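Local coordinates for protein ATP-citrate lyase beta-subunit (Chlorobium limicola, PDB 6HXJ) that probably takes part, as one subunit of ATP-citrate lyase, in the ATP- and CoA-dependent cleavage of citrate to acetyl-CoA and oxaloacetate, at residues Phe253-Gly258 with Cys308-Ile313. Numbering follows the deposited sequence.
Sequences FVEVPG and CRLPNI
The end of strand 250-255 and the turn that follows it run past the loop leaving helix 297-309, with the CA atoms of Glu255 and Leu310 8.6 Å apart and those of Gly258 and Pro311 7.4 Å apart. The gap is bridged mainly by side chains, Leu310 foremost. With CG anti to its own carbonyl carbon (chi1 -71°) and chi2 at 165°, both its methyls come up to Phe253. CD2 lies at the edge of the Phe253 ring, near its plane and 4.0 Å from CZ, while CD1 comes within 4.1 Å of CE1, so leucine and phenylalanine meet tip to tip. Glu255 passes Leu310 in the opposite direction, its chain extended from a CG anti to the backbone N (chi1 -155°). Its CG rests 3.7 Å from Leu310 CD2, and the aliphatic stem thereby covers the methyl from a second side. Farther along, Gly258 CA and Asn312 OD1 make a loose approach at 4.4 Å on the exposed side. Within the citrate-binding region, Phe253 sits between helix 235-246, through Ala236 and Ile240, and helix 297-309, through Leu303 and Ile307. Leu310, just past the latter helix, adds to this packing and also touches Asn287 of the antiparallel neighbour strand 287-292. The contact is surface packing that joins the loop between helix 297-309 and strand 315-318 to 250-255, an edge strand of the same mixed sheet within this chain.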
loop_
_atom_site.group_PDB
_atom_site.type_symbol
_atom_site.label_atom_id
_atom_site.label_comp_id
_atom_site.label_asym_id
_atom_site.label_seq_id
_atom_site.Cartn_x
_atom_site.Cartn_y
_atom_site.Cartn_z
ATOM N N PHE A 253 36.439 -27.925 -34.899
ATOM C CA PHE A 253 36.323 -29.137 -35.704
ATOM C C PHE A 253 37.090 -28.976 -37.010
ATOM O O PHE A 253 36.936 -27.963 -37.696
ATOM C CB PHE A 253 34.852 -29.546 -35.946
ATOM C CG PHE A 253 34.661 -30.702 -36.901
ATOM C CD1 PHE A 253 34.791 -32.020 -36.464
ATOM C CD2 PHE A 253 34.343 -30.477 -38.235
ATOM C CE1 PHE A 253 34.610 -33.089 -37.348
ATOM C CE2 PHE A 253 34.173 -31.542 -39.118
ATOM C CZ PHE A 253 34.304 -32.842 -38.668
ATOM N N VAL A 254 37.940 -29.963 -37.321
ATOM C CA VAL A 254 38.731 -30.022 -38.550
ATOM C C VAL A 254 38.561 -31.423 -39.151
ATOM O O VAL A 254 38.770 -32.423 -38.461
ATOM C CB VAL A 254 40.228 -29.659 -38.358
ATOM C CG1 VAL A 254 40.941 -29.585 -39.704
ATOM C CG2 VAL A 254 40.406 -28.349 -37.596
ATOM N N GLU A 255 38.194 -31.487 -40.425
ATOM C CA GLU A 255 38.008 -32.757 -41.112
ATOM C C GLU A 255 39.309 -33.213 -41.767
ATOM O O GLU A 255 39.941 -32.445 -42.504
ATOM C CB GLU A 255 36.869 -32.653 -42.146
ATOM C CG GLU A 255 36.202 -33.987 -42.472
ATOM C CD GLU A 255 34.965 -33.952 -43.357
ATOM O OE1 GLU A 255 34.156 -33.001 -43.230
ATOM O OE2 GLU A 255 34.777 -34.909 -44.143
ATOM N N VAL A 256 39.728 -34.437 -41.446
ATOM C CA VAL A 256 40.926 -35.040 -42.026
ATOM C C VAL A 256 40.443 -35.988 -43.139
ATOM O O VAL A 256 39.593 -36.842 -42.859
ATOM C CB VAL A 256 41.818 -35.742 -40.969
ATOM C CG1 VAL A 256 43.048 -36.380 -41.606
ATOM C CG2 VAL A 256 42.245 -34.746 -39.893
ATOM N N PRO A 257 40.923 -35.827 -44.407
ATOM C CA PRO A 257 40.476 -36.727 -45.493
ATOM C C PRO A 257 40.707 -38.221 -45.202
ATOM O O PRO A 257 41.841 -38.667 -45.042
ATOM C CB PRO A 257 41.267 -36.229 -46.711
ATOM C CG PRO A 257 41.615 -34.811 -46.391
ATOM C CD PRO A 257 41.891 -34.832 -44.917
ATOM N N GLY A 258 39.607 -38.953 -45.083
ATOM C CA GLY A 258 39.612 -40.367 -44.732
ATOM C C GLY A 258 39.660 -40.542 -43.231
ATOM O O GLY A 258 38.979 -39.814 -42.497
ATOM N N CYS A 308 29.769 -38.002 -35.762
ATOM C CA CYS A 308 29.024 -39.216 -36.089
ATOM C C CYS A 308 28.662 -39.270 -37.582
ATOM O O CYS A 308 28.634 -40.360 -38.162
ATOM C CB CYS A 308 27.787 -39.327 -35.204
ATOM S SG CYS A 308 28.125 -39.326 -33.409
ATOM N N ARG A 309 28.394 -38.092 -38.195
ATOM C CA ARG A 309 28.058 -37.958 -39.616
ATOM C C ARG A 309 29.252 -38.322 -40.540
ATOM O O ARG A 309 29.027 -38.637 -41.703
ATOM C CB ARG A 309 27.528 -36.540 -39.921
ATOM C CG ARG A 309 26.101 -36.248 -39.433
ATOM C CD ARG A 309 25.768 -34.758 -39.516
ATOM N NE ARG A 309 24.734 -34.350 -38.552
ATOM C CZ ARG A 309 24.532 -33.099 -38.130
ATOM N NH1 ARG A 309 25.288 -32.105 -38.584
ATOM N NH2 ARG A 309 23.577 -32.835 -37.246
ATOM N N LEU A 310 30.504 -38.325 -40.010
ATOM C CA LEU A 310 31.759 -38.633 -40.737
ATOM C C LEU A 310 31.798 -40.013 -41.448
ATOM O O LEU A 310 31.350 -41.015 -40.871
ATOM C CB LEU A 310 32.992 -38.477 -39.817
ATOM C CG LEU A 310 33.376 -37.052 -39.426
ATOM C CD1 LEU A 310 34.329 -37.057 -38.258
ATOM C CD2 LEU A 310 34.027 -36.307 -40.566
ATOM N N PRO A 311 32.335 -40.044 -42.705
ATOM C CA PRO A 311 32.373 -41.303 -43.458
ATOM C C PRO A 311 33.459 -42.278 -43.015
ATOM O O PRO A 311 34.583 -41.875 -42.661
ATOM C CB PRO A 311 32.593 -40.844 -44.902
ATOM C CG PRO A 311 33.354 -39.578 -44.788
ATOM C CD PRO A 311 32.884 -38.926 -43.510
ATOM N N ASN A 312 33.112 -43.578 -43.104
ATOM C CA ASN A 312 33.931 -44.758 -42.798
ATOM C C ASN A 312 34.749 -44.631 -41.481
ATOM O O ASN A 312 35.978 -44.788 -41.441
ATOM C CB ASN A 312 34.816 -45.197 -44.000
ATOM C CG ASN A 312 35.468 -44.083 -44.801
ATOM O OD1 ASN A 312 36.487 -43.489 -44.398
ATOM N ND2 ASN A 312 34.887 -43.785 -45.967
ATOM N N ILE A 313 34.039 -44.373 -40.400
ATOM C CA ILE A 313 34.694 -44.302 -39.100
ATOM C C ILE A 313 34.425 -45.600 -38.326
ATOM O O ILE A 313 33.286 -46.065 -38.257
ATOM C CB ILE A 313 34.387 -43.001 -38.314
ATOM C CG1 ILE A 313 32.900 -42.851 -37.950
ATOM C CG2 ILE A 313 34.899 -41.789 -39.081
ATOM C CD1 ILE A 313 32.627 -41.870 -36.836
#